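Local atomic coordinates of Alpha/beta hydrolase (Pseudomonas aeruginosa PAO1, PDB entry 4R1D), a protein that is probably a lipase of the alpha/beta-hydrolase family, binds calcium and, as the type VI secretion effector Tle4, is captured in complex with the inhibitor Tli4. Residues L220-R223 against D224-N228; Q179-Q183 against G184-P188. One frame throughout, in Å; residues are numbered along the deposited sequence.

Interaction 1: L220-R223 against D224-N228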
loop_
_atom_site.group_PDB
_atom_site.type_symbol
_atom_site.label_atom_id
_atom_site.label_comp_id
_atom_site.label_asym_id
_atom_site.label_seq_id
_atom_site.Cartn_x
_atom_site.Cartn_y
_atom_site.Cartn_z
ATOM N N LEU A 220 -6.374 -13.352 3.144
ATOM C CA LEU A 220 -7.385 -13.530 4.186
ATOM C C LEU A 220 -8.451 -12.454 4.085
ATOM O O LEU A 220 -9.643 -12.735 4.233
ATOM C CB LEU A 220 -6.763 -13.512 5.582
ATOM C CG LEU A 220 -6.126 -14.821 6.067
ATOM C CD1 LEU A 220 -5.127 -15.374 5.066
ATOM C CD2 LEU A 220 -5.474 -14.634 7.436
ATOM N N ASP A 221 -8.028 -11.220 3.831
ATOM C CA ASP A 221 -8.987 -10.121 3.726
ATOM C C ASP A 221 -9.911 -10.291 2.520
ATOM O O ASP A 221 -11.090 -9.929 2.575
ATOM C CB ASP A 221 -8.263 -8.777 3.653
ATOM C CG ASP A 221 -7.525 -8.455 4.933
ATOM O OD1 ASP A 221 -7.688 -9.216 5.919
ATOM O OD2 ASP A 221 -6.801 -7.438 4.965
ATOM N N VAL A 222 -9.381 -10.846 1.432
ATOM C CA VAL A 222 -10.202 -11.066 0.240
ATOM C C VAL A 222 -11.206 -12.200 0.476
ATOM O O VAL A 222 -12.374 -12.110 0.078
ATOM C CB VAL A 222 -9.330 -11.324 -1.020
ATOM C CG1 VAL A 222 -10.176 -11.795 -2.183
ATOM C CG2 VAL A 222 -8.579 -10.052 -1.388
ATOM N N ARG A 223 -10.754 -13.259 1.141
ATOM C CA ARG A 223 -11.660 -14.321 1.562
ATOM C C ARG A 223 -12.818 -13.709 2.349
ATOM O O ARG A 223 -13.994 -13.948 2.044
ATOM C CB ARG A 223 -10.927 -15.360 2.421
ATOM C CG ARG A 223 -11.808 -16.545 2.840
ATOM C CD ARG A 223 -11.803 -16.780 4.345
ATOM N NE ARG A 223 -12.955 -17.584 4.755
ATOM C CZ ARG A 223 -14.020 -17.099 5.396
ATOM N NH1 ARG A 223 -14.077 -15.814 5.727
ATOM N NH2 ARG A 223 -15.025 -17.902 5.725
ATOM N N ASP A 224 -12.498 -12.894 3.349
ATOM C CA ASP A 224 -13.559 -12.316 4.174
ATOM C C ASP A 224 -14.521 -11.468 3.338
ATOM O O ASP A 224 -15.737 -11.498 3.553
ATOM C CB ASP A 224 -12.987 -11.493 5.332
ATOM C CG ASP A 224 -12.273 -12.349 6.372
ATOM O OD1 ASP A 224 -12.439 -13.593 6.374
ATOM O OD2 ASP A 224 -11.540 -11.770 7.199
ATOM N N TYR A 225 -13.969 -10.717 2.382
ATOM C CA TYR A 225 -14.764 -9.861 1.519
ATOM C C TYR A 225 -15.754 -10.710 0.729
ATOM O O TYR A 225 -16.946 -10.402 0.679
ATOM C CB TYR A 225 -13.848 -9.069 0.566
ATOM C CG TYR A 225 -14.573 -8.273 -0.484
ATOM C CD1 TYR A 225 -15.474 -7.280 -0.133
ATOM C CD2 TYR A 225 -14.346 -8.504 -1.838
ATOM C CE1 TYR A 225 -16.132 -6.543 -1.091
ATOM C CE2 TYR A 225 -14.995 -7.772 -2.802
ATOM C CZ TYR A 225 -15.887 -6.800 -2.435
ATOM O OH TYR A 225 -16.533 -6.056 -3.391
ATOM N N ILE A 226 -15.268 -11.786 0.121
ATOM C CA ILE A 226 -16.150 -12.654 -0.659
ATOM C C ILE A 226 -17.212 -13.305 0.235
ATOM O O ILE A 226 -18.394 -13.270 -0.078
ATOM C CB ILE A 226 -15.356 -13.752 -1.393
ATOM C CG1 ILE A 226 -14.393 -13.134 -2.411
ATOM C CG2 ILE A 226 -16.289 -14.737 -2.084
ATOM C CD1 ILE A 226 -13.311 -14.097 -2.861
ATOM N N GLU A 227 -16.784 -13.886 1.351
ATOM C CA GLU A 227 -17.688 -14.665 2.200
ATOM C C GLU A 227 -18.665 -13.803 2.999
ATOM O O GLU A 227 -19.788 -14.233 3.295
ATOM C CB GLU A 227 -16.894 -15.575 3.149
ATOM C CG GLU A 227 -15.993 -16.595 2.446
ATOM C CD GLU A 227 -16.771 -17.613 1.625
ATOM O OE1 GLU A 227 -17.841 -18.059 2.094
ATOM O OE2 GLU A 227 -16.317 -17.968 0.510
ATOM N N ASN A 228 -18.245 -12.592 3.348
ATOM C CA ASN A 228 -19.029 -11.760 4.252
ATOM C C ASN A 228 -19.690 -10.544 3.606
ATOM O O ASN A 228 -20.592 -9.950 4.192
ATOM C CB ASN A 228 -18.200 -11.350 5.476
ATOM C CG ASN A 228 -17.665 -12.542 6.247
ATOM O OD1 ASN A 228 -18.281 -13.610 6.284
ATOM N ND2 ASN A 228 -16.505 -12.366 6.863
HETATM O O HOH W 1 -9.141 -10.822 7.416
#

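Interaction 2: Q179-Q183 against G184-P188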
loop_
_atom_site.group_PDB
_atom_site.type_symbol
_atom_site.label_atom_id
_atom_site.label_comp_id
_atom_site.label_asym_id
_atom_site.label_seq_id
_atom_site.Cartn_x
_atom_site.Cartn_y
_atom_site.Cartn_z
ATOM N N GLN A 179 -3.718 -14.360 -30.345
ATOM C CA GLN A 179 -3.685 -13.428 -29.208
ATOM C C GLN A 179 -2.412 -13.609 -28.373
ATOM O O GLN A 179 -2.271 -13.029 -27.285
ATOM C CB GLN A 179 -4.895 -13.654 -28.294
ATOM C CG GLN A 179 -6.255 -13.464 -28.956
ATOM C CD GLN A 179 -6.617 -12.003 -29.153
ATOM O OE1 GLN A 179 -6.140 -11.128 -28.424
ATOM N NE2 GLN A 179 -7.478 -11.728 -30.139
ATOM N N GLY A 180 -1.492 -14.426 -28.872
ATOM C CA GLY A 180 -0.228 -14.638 -28.183
ATOM C C GLY A 180 -0.215 -15.802 -27.201
ATOM O O GLY A 180 0.716 -15.924 -26.414
ATOM N N GLU A 181 -1.224 -16.670 -27.248
ATOM C CA GLU A 181 -1.267 -17.827 -26.336
ATOM C C GLU A 181 -0.121 -18.781 -26.650
ATOM O O GLU A 181 0.092 -19.126 -27.812
ATOM C CB GLU A 181 -2.613 -18.553 -26.433
ATOM C CG GLU A 181 -3.030 -19.288 -25.148
ATOM C CD GLU A 181 -2.155 -20.473 -24.835
ATOM O OE1 GLU A 181 -1.998 -21.330 -25.732
ATOM O OE2 GLU A 181 -1.623 -20.552 -23.700
ATOM N N GLU A 182 0.606 -19.205 -25.619
ATOM C CA GLU A 182 1.856 -19.947 -25.813
ATOM C C GLU A 182 1.877 -21.397 -25.323
ATOM O O GLU A 182 2.804 -22.133 -25.655
ATOM C CB GLU A 182 3.034 -19.189 -25.184
ATOM C CG GLU A 182 2.987 -19.119 -23.637
ATOM C CD GLU A 182 4.030 -18.172 -23.067
ATOM O OE1 GLU A 182 5.141 -18.105 -23.627
ATOM O OE2 GLU A 182 3.739 -17.473 -22.069
ATOM N N GLN A 183 0.882 -21.815 -24.544
ATOM C CA GLN A 183 0.875 -23.185 -24.017
ATOM C C GLN A 183 0.360 -24.164 -25.074
ATOM O O GLN A 183 0.794 -25.312 -25.131
ATOM C CB GLN A 183 0.034 -23.294 -22.743
ATOM C CG GLN A 183 0.421 -22.317 -21.632
ATOM C CD GLN A 183 1.823 -22.540 -21.076
ATOM O OE1 GLN A 183 2.831 -22.262 -21.740
ATOM N NE2 GLN A 183 1.893 -23.038 -19.848
ATOM N N GLY A 184 -0.578 -23.708 -25.899
ATOM C CA GLY A 184 -1.053 -24.489 -27.028
ATOM C C GLY A 184 -2.098 -25.525 -26.673
ATOM O O GLY A 184 -2.415 -26.393 -27.482
ATOM N N LYS A 185 -2.641 -25.434 -25.465
ATOM C CA LYS A 185 -3.607 -26.417 -24.991
ATOM C C LYS A 185 -5.048 -25.956 -25.234
ATOM O O LYS A 185 -5.877 -26.713 -25.736
ATOM C CB LYS A 185 -3.355 -26.754 -23.517
ATOM C CG LYS A 185 -1.973 -27.399 -23.271
ATOM C CD LYS A 185 -1.666 -27.655 -21.787
ATOM C CE LYS A 185 -1.433 -26.360 -21.000
ATOM N NZ LYS A 185 -0.857 -26.587 -19.624
ATOM N N VAL A 186 -5.342 -24.705 -24.907
ATOM C CA VAL A 186 -6.718 -24.237 -24.996
ATOM C C VAL A 186 -7.104 -23.852 -26.414
ATOM O O VAL A 186 -6.256 -23.549 -27.245
ATOM C CB VAL A 186 -6.985 -23.059 -24.039
ATOM C CG1 VAL A 186 -6.709 -23.470 -22.613
ATOM C CG2 VAL A 186 -6.160 -21.853 -24.430
ATOM N N GLY A 187 -8.400 -23.877 -26.697
ATOM C CA GLY A 187 -8.866 -23.585 -28.040
ATOM C C GLY A 187 -9.759 -22.366 -28.049
ATOM O O GLY A 187 -10.004 -21.768 -27.004
ATOM N N PRO A 188 -10.253 -21.984 -29.231
ATOM C CA PRO A 188 -11.098 -20.792 -29.329
ATOM C C PRO A 188 -12.406 -20.992 -28.586
ATOM O O PRO A 188 -12.818 -22.130 -28.354
ATOM C CB PRO A 188 -11.373 -20.682 -30.833
ATOM C CG PRO A 188 -11.200 -22.073 -31.346
ATOM C CD PRO A 188 -10.075 -22.643 -30.537
HETATM O O HOH W 2 -3.834 -22.305 -27.573
#

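Interaction 1: L220-R223 against D224-N228
The guanidinium of R223 has CG of E227 over one face, 3.6 Å above the plane and over its centre, and the carboxylate of D224 at its edge. Both neighbours belong to the same stretch of helix 215-238, an alpha-helix flanking the parallel sheet of this alpha/beta-hydrolase fold, and the example illustrates how one long side chain can serve two neighbours, at i+1 and i+4. At the edge, R223 NH1 forms a salt bridge with D224 OD1 at 2.8 Å; the hydrogen bond is bent, its N-H...O angle 135°, and the oxygen receives it through its anti lone pair. The two planes stand 80° apart, so the groups meet through one nitrogen and one oxygen instead of pairing side by side. The arginine reaches both partners by leaving the backbone with CG anti to N (chi1 -177°) and bending at chi2. The charged end of E227 is turned elsewhere: R223 NH2 and E227 OE1 are 4.6 Å apart, with the oxygen well out of the guanidinium plane, while OE2 is held by Y271 and R273.

On the buried side, V222 and I226 touch through CG1 and CD1 at 3.9 Å, and V222 continues onto V261 and L265 of helix 258-267. Four backbone bonds of the i to i+4 kind join the two segments; that from E227 N to R223 O, 2.9 Å long, is nearly straight. Y225 makes a cation-pi contact with K138. D221 OD2 accepts from Q213 NE2, and OD1 from Q217 NE2. D221 and D224 are also joined through water, which probably eases the repulsion of their like charges: a single molecule donates to D221 OD1 and to D224 OD2, each at 2.6 Å.

Interaction 2: Q179-Q183 against G184-P188
Hydrogen bonds to the carboxylate of E181 dominate this contact, an example of a side chain organising the turn that follows it. G184 N donates to E181 OE1 over 2.8 Å, at 165° and on the syn lone pair, while Q183 N donates to E181 OE2 over 2.9 Å, on the syn side but 34° out of the carboxylate plane. With successive amides directed at its two oxygens, the group is fixed in its rotation. CG lies anti to the backbone N (chi1 -152°) and the chain bends at chi2, which turns the carboxylate back toward the amides of Q183 and G184.

Water provides the second link. One molecule donates to E181 OE1 and to V186 O, the latter at 2.7 Å, and so ties the carboxylate to the backbone beyond the turn.

The surface loop concerned lies between strand 163-164 and helix 191-197 and borders strand 515-519, an outermost strand of the parallel sheet of the alpha/beta-hydrolase fold. E181 OE2 also accepts from S516 N, and the backbones of G180 and E182 bond to R518 and S516. K185 NZ and Q183 NE2 both donate to V513 O.

Apolar contacts are few. E181 CG meets V186 CG2 at 4.1 Å, the side chains crossing at about a right angle. K185 folds alongside Q183, CE to CB 3.8 Å.

Interactions 1 and 2 lie in different parts of the fold, with centres 32 Å apart and nearest atoms about 23 Å apart. In sequence they follow one another, 179-188 before 220-228. They sit toward opposite edges of the parallel sheet: strand 201-206, one outermost strand, leads into helix 215-238, whereas the loop of interaction 2 borders strand 515-519, the other. Interaction 1 is nearer the calcium site, formed by E152, D156, F202 and D203: the side chain of Y225 is about 13 Å from the ion and about 9 Å from that of D203. Interaction 2 lies away from this site.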